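Local atomic coordinates of methyltransferase (Geobacter sulfurreducens PCA, PDB entry 3C3P), a protein that probably transfers a methyl group from S-adenosyl-L-methionine to a hydroxyl oxygen of a substrate. Residues L48-L51 with A52-Q56; G105-R109 with V110-V114. All coordinates share one frame; numbering follows the deposited sequence. Where two conformers were deposited one is given.

In the fold
Both contacts are local ones in a Rossmann-like methyltransferase domain whose mixed sheet runs in strand order 3-2-1-4-5-7-6. Contact 1 is the last part of helix 42-55, which packs on strands 127-133 and 154-159 and also meets the second subunit of the dimer. Contact 2 leads from the end of helix 91-104 into strand 110-114, the outermost strand on one side of the sheet. Their centres lie about 18 Å apart and their nearest atoms about 8 Å apart, so they do not touch; the loop residue R76 meets both Y49 and L106. The ethanediol at contact 1 probably comes from the crystallisation liquor.

Contact 1: residues L48-L51 with A52-Q56; sequences LYLL and ARIKQ. With EDO (1,2-ethanediol), chain R.
The C-terminal turns of helix 42-55, at the dimer interface of this Rossmann-like methyltransferase, carry an i to i+4 pair, Y49 and R53, whose side chains lie next to each other and point the same way. R53 turns CG anti to its carbonyl carbon (chi1 -74°), which sets this carbon over one face of the Y49 ring in a CH-pi contact, R53 CG lying 3.9 Å from the ring centroid. Bends at chi2 and chi3 then bring the guanidinium back to the phenol end, where R53 NH1 donates to Y49 OH at 2.9 Å. That oxygen lies in the guanidinium plane, while ring and guanidinium planes stand 86° apart. One arginine thus meets the tyrosine twice, by its aliphatic stem and by its charged head. F193 of the second subunit brings its ring against Y49, and Y207 of that subunit packs on R53.

Along the backbone the helix keeps its i to i+4 bonds, among them R53 N to Y49 O and K55 N to L51 O. L50 CD2 and I54 CG2 make a looser apolar touch at 4.4 Å, and I54 also meets I54 of the second subunit. Q56, with positive phi, ends the helix. Beside it a 1,2-ethanediol bridges the subunits: its O2 donates to R53 O at 3.0 Å, and the diol is also hydrogen-bonded to Y207 OH of the second subunit.

Contact 2: residues G105-R109 with V110-V114; sequences GLIDR and VELQV
I107 sets CG1 anti to its backbone N (chi1 -168°), and L112 turns CG anti to its carbonyl carbon (chi1 -53°); these first torsions aim the two branches at each other, and the second torsions, bent in I107 and extended toward CD1 in L112, bring I107 CD1 and L112 CD1 to 3.7 Å, the side chains crossing at about a right angle. The two residues belong to the alpha-to-beta link of the Rossmann-like fold, where helix 91-104 ends, G105 takes positive phi, a 3-10 turn spans 106-108 and the chain enters strand 110-114. V110 is the buried residue at the start of that strand. Its CG2 lies 3.5 Å from L106 O, while its side chain and that of L106 both pack on L101 of the preceding helix. L106 O also accepts the backbone N of R109, a bond that closes the turn.

Just after the turn, R109 grips its neighbour D108 side-on with two nitrogens. In this salt bridge R109 NE donates to D108 OD1 at 2.8 Å and R109 NH2 to D108 OD2 at 3.0 Å, the latter bond nearly straight at 172°. Both oxygens are met on their syn side and lie near the guanidinium plane, whereas the two nitrogens approach from out of the carboxylate plane, NE further than NH2. NH1 has a further partner in I78 O. A leucine in place of R109 would probably leave the D108 carboxylate without its charged mate and I78 O without this donor. Strand 110-114 itself pairs with strand 83-88 through E111 and Q113. The methyl over the R109 guanidinium is L106 CD2, 3.8 Å above the centre of the plane.

Contact 1: residues L48-L51 with A52-Q56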
loop_
_atom_site.group_PDB
_atom_site.type_symbol
_atom_site.label_atom_id
_atom_site.label_comp_id
_atom_site.label_asym_id
_atom_site.label_seq_id
_atom_site.Cartn_x
_atom_site.Cartn_y
_atom_site.Cartn_z
ATOM N N LEU A 48 2.909 -7.048 0.119
ATOM C CA LEU A 48 4.015 -6.932 1.084
ATOM C C LEU A 48 5.279 -6.492 0.367
ATOM O O LEU A 48 6.007 -5.612 0.799
ATOM C CB LEU A 48 4.313 -8.249 1.792
ATOM C CG LEU A 48 3.238 -8.821 2.739
ATOM C CD1 LEU A 48 3.754 -10.076 3.484
ATOM C CD2 LEU A 48 2.789 -7.814 3.744
ATOM N N TYR A 49 5.546 -7.177 -0.722
ATOM C CA TYR A 49 6.710 -6.848 -1.568
ATOM C C TYR A 49 6.699 -5.388 -2.014
ATOM O O TYR A 49 7.680 -4.681 -1.878
ATOM C CB TYR A 49 6.774 -7.751 -2.805
ATOM C CG TYR A 49 7.950 -7.416 -3.742
ATOM C CD1 TYR A 49 9.206 -7.990 -3.566
ATOM C CD2 TYR A 49 7.789 -6.501 -4.777
ATOM C CE1 TYR A 49 10.274 -7.677 -4.427
ATOM C CE2 TYR A 49 8.841 -6.167 -5.625
ATOM C CZ TYR A 49 10.085 -6.756 -5.441
ATOM O OH TYR A 49 11.109 -6.412 -6.301
ATOM N N LEU A 50 5.561 -4.949 -2.536
ATOM C CA LEU A 50 5.443 -3.592 -3.051
ATOM C C LEU A 50 5.630 -2.564 -1.947
ATOM O O LEU A 50 6.353 -1.576 -2.116
ATOM C CB LEU A 50 4.140 -3.379 -3.847
ATOM C CG LEU A 50 4.100 -2.013 -4.569
ATOM C CD1 LEU A 50 3.453 -2.085 -5.975
ATOM C CD2 LEU A 50 3.447 -0.945 -3.638
ATOM N N LEU A 51 5.004 -2.797 -0.803
ATOM C CA LEU A 51 5.129 -1.833 0.305
ATOM C C LEU A 51 6.584 -1.724 0.780
ATOM O O LEU A 51 7.108 -0.646 1.118
ATOM C CB LEU A 51 4.195 -2.239 1.471
ATOM C CG LEU A 51 2.687 -2.107 1.229
ATOM C CD1 LEU A 51 1.911 -2.761 2.370
ATOM C CD2 LEU A 51 2.267 -0.647 1.027
ATOM N N ALA A 52 7.261 -2.859 0.776
ATOM C CA ALA A 52 8.643 -2.936 1.238
ATOM C C ALA A 52 9.538 -2.219 0.251
ATOM O O ALA A 52 10.438 -1.489 0.629
ATOM C CB ALA A 52 9.089 -4.403 1.446
ATOM N N ARG A 53 9.267 -2.399 -1.034
ATOM C CA ARG A 53 10.060 -1.682 -2.043
ATOM C C ARG A 53 9.922 -0.159 -1.889
ATOM O O ARG A 53 10.890 0.569 -1.954
ATOM C CB ARG A 53 9.680 -2.045 -3.471
ATOM C CG ARG A 53 10.136 -3.398 -3.961
ATOM C CD ARG A 53 11.651 -3.642 -3.818
ATOM N NE ARG A 53 12.524 -2.718 -4.543
ATOM C CZ ARG A 53 12.993 -2.911 -5.773
ATOM N NH1 ARG A 53 12.654 -3.980 -6.492
ATOM N NH2 ARG A 53 13.778 -1.988 -6.290
ATOM N N ILE A 54 8.711 0.337 -1.679
ATOM C CA ILE A 54 8.550 1.803 -1.571
ATOM C C ILE A 54 9.006 2.323 -0.229
ATOM O O ILE A 54 9.441 3.455 -0.107
ATOM C CB ILE A 54 7.114 2.350 -1.923
ATOM C CG1 ILE A 54 6.076 1.852 -0.956
ATOM C CG2 ILE A 54 6.734 2.004 -3.394
ATOM C CD1 ILE A 54 4.692 2.560 -1.115
ATOM N N LYS A 55 8.945 1.487 0.781
ATOM C CA LYS A 55 9.386 1.905 2.110
ATOM C C LYS A 55 10.928 1.971 2.217
ATOM O O LYS A 55 11.472 2.847 2.889
ATOM C CB LYS A 55 8.904 0.898 3.162
ATOM C CG LYS A 55 9.230 1.252 4.628
ATOM C CD LYS A 55 8.332 2.326 5.181
ATOM C CE LYS A 55 8.595 2.585 6.686
ATOM N NZ LYS A 55 9.908 3.322 6.914
ATOM N N GLN A 56 11.592 1.047 1.529
ATOM C CA GLN A 56 13.080 0.912 1.550
ATOM C C GLN A 56 13.609 0.705 2.979
ATOM O O GLN A 56 14.498 1.445 3.458
ATOM C CB GLN A 56 13.823 2.109 0.959
ATOM C CG GLN A 56 13.532 2.459 -0.463
ATOM C CD GLN A 56 14.641 3.350 -1.026
ATOM O OE1 GLN A 56 15.301 4.070 -0.294
ATOM N NE2 GLN A 56 14.866 3.266 -2.312
HETATM C C1 EDO R . 11.431 4.754 -4.259
HETATM O O1 EDO R . 10.156 4.291 -3.862
HETATM C C2 EDO R . 12.336 3.724 -3.715
HETATM O O2 EDO R . 11.934 2.400 -4.018
#

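Contact 2: residues G105-R109 with V110-V114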
loop_
_atom_site.group_PDB
_atom_site.type_symbol
_atom_site.label_atom_id
_atom_site.label_comp_id
_atom_site.label_asym_id
_atom_site.label_seq_id
_atom_site.Cartn_x
_atom_site.Cartn_y
_atom_site.Cartn_z
ATOM N N GLY A 105 19.888 -17.625 -2.337
ATOM C CA GLY A 105 21.002 -16.800 -1.861
ATOM C C GLY A 105 20.738 -15.660 -0.915
ATOM O O GLY A 105 21.681 -15.101 -0.321
ATOM N N LEU A 106 19.459 -15.348 -0.767
ATOM C CA LEU A 106 19.001 -14.227 0.097
ATOM C C LEU A 106 19.226 -14.485 1.584
ATOM O O LEU A 106 18.913 -13.643 2.413
ATOM C CB LEU A 106 17.527 -13.870 -0.177
ATOM C CG LEU A 106 17.227 -13.445 -1.625
ATOM C CD1 LEU A 106 15.754 -13.255 -1.859
ATOM C CD2 LEU A 106 18.017 -12.185 -1.996
ATOM N N ILE A 107 19.804 -15.646 1.901
ATOM C CA ILE A 107 20.097 -16.000 3.300
ATOM C C ILE A 107 21.157 -15.003 3.794
ATOM O O ILE A 107 21.395 -14.840 5.000
ATOM C CB ILE A 107 20.550 -17.489 3.456
ATOM C CG1 ILE A 107 20.557 -17.917 4.925
ATOM C CG2 ILE A 107 21.914 -17.722 2.799
ATOM C CD1 ILE A 107 19.213 -17.800 5.626
ATOM N N ASP A 108 21.757 -14.312 2.826
ATOM C CA ASP A 108 22.800 -13.284 3.074
ATOM C C ASP A 108 22.242 -12.008 3.717
ATOM O O ASP A 108 22.987 -11.144 4.190
ATOM C CB ASP A 108 23.559 -12.912 1.774
ATOM C CG ASP A 108 22.657 -12.284 0.682
ATOM O OD1 ASP A 108 21.447 -12.108 0.889
ATOM O OD2 ASP A 108 23.167 -11.949 -0.401
ATOM N N ARG A 109 20.931 -11.901 3.756
ATOM C CA ARG A 109 20.310 -10.691 4.338
ATOM C C ARG A 109 19.091 -11.006 5.181
ATOM O O ARG A 109 18.200 -10.172 5.389
ATOM C CB ARG A 109 19.955 -9.715 3.241
ATOM C CG ARG A 109 18.795 -10.161 2.423
ATOM C CD ARG A 109 18.799 -9.417 1.129
ATOM N NE ARG A 109 19.951 -9.853 0.355
ATOM C CZ ARG A 109 20.300 -9.352 -0.823
ATOM N NH1 ARG A 109 19.579 -8.370 -1.363
ATOM N NH2 ARG A 109 21.368 -9.833 -1.453
ATOM N N VAL A 110 19.070 -12.241 5.659
ATOM C CA VAL A 110 18.014 -12.745 6.550
ATOM C C VAL A 110 18.623 -13.468 7.747
ATOM O O VAL A 110 19.504 -14.355 7.616
ATOM C CB VAL A 110 17.022 -13.703 5.853
ATOM C CG1 VAL A 110 15.937 -14.163 6.837
ATOM C CG2 VAL A 110 16.369 -13.032 4.665
ATOM N N GLU A 111 18.178 -13.029 8.913
ATOM C CA GLU A 111 18.581 -13.598 10.201
ATOM C C GLU A 111 17.405 -14.416 10.698
ATOM O O GLU A 111 16.317 -13.880 10.914
ATOM C CB GLU A 111 18.940 -12.513 11.226
ATOM C CG GLU A 111 19.247 -13.111 12.613
ATOM C CD GLU A 111 19.385 -12.092 13.740
ATOM O OE1 GLU A 111 19.583 -10.872 13.496
ATOM O OE2 GLU A 111 19.295 -12.544 14.900
ATOM N N LEU A 112 17.618 -15.710 10.872
ATOM C CA LEU A 112 16.553 -16.618 11.314
ATOM C C LEU A 112 16.811 -17.185 12.699
ATOM O O LEU A 112 17.905 -17.688 12.985
ATOM C CB LEU A 112 16.443 -17.786 10.329
ATOM C CG LEU A 112 16.284 -17.450 8.843
ATOM C CD1 LEU A 112 16.419 -18.682 7.955
ATOM C CD2 LEU A 112 14.966 -16.808 8.632
ATOM N N GLN A 113 15.788 -17.138 13.539
ATOM C CA GLN A 113 15.902 -17.639 14.917
ATOM C C GLN A 113 14.731 -18.483 15.367
ATOM O O GLN A 113 13.582 -18.192 15.076
ATOM C CB GLN A 113 15.982 -16.480 15.926
ATOM C CG GLN A 113 16.949 -15.372 15.614
ATOM C CD GLN A 113 17.269 -14.577 16.850
ATOM O OE1 GLN A 113 17.437 -15.148 17.938
ATOM N NE2 GLN A 113 17.416 -13.265 16.697
ATOM N N VAL A 114 15.070 -19.535 16.101
ATOM C CA VAL A 114 14.109 -20.441 16.700
ATOM C C VAL A 114 13.981 -19.911 18.115
ATOM O O VAL A 114 14.971 -19.809 18.832
ATOM C CB VAL A 114 14.588 -21.927 16.687
ATOM C CG1 VAL A 114 13.717 -22.805 17.593
ATOM C CG2 VAL A 114 14.637 -22.471 15.256
#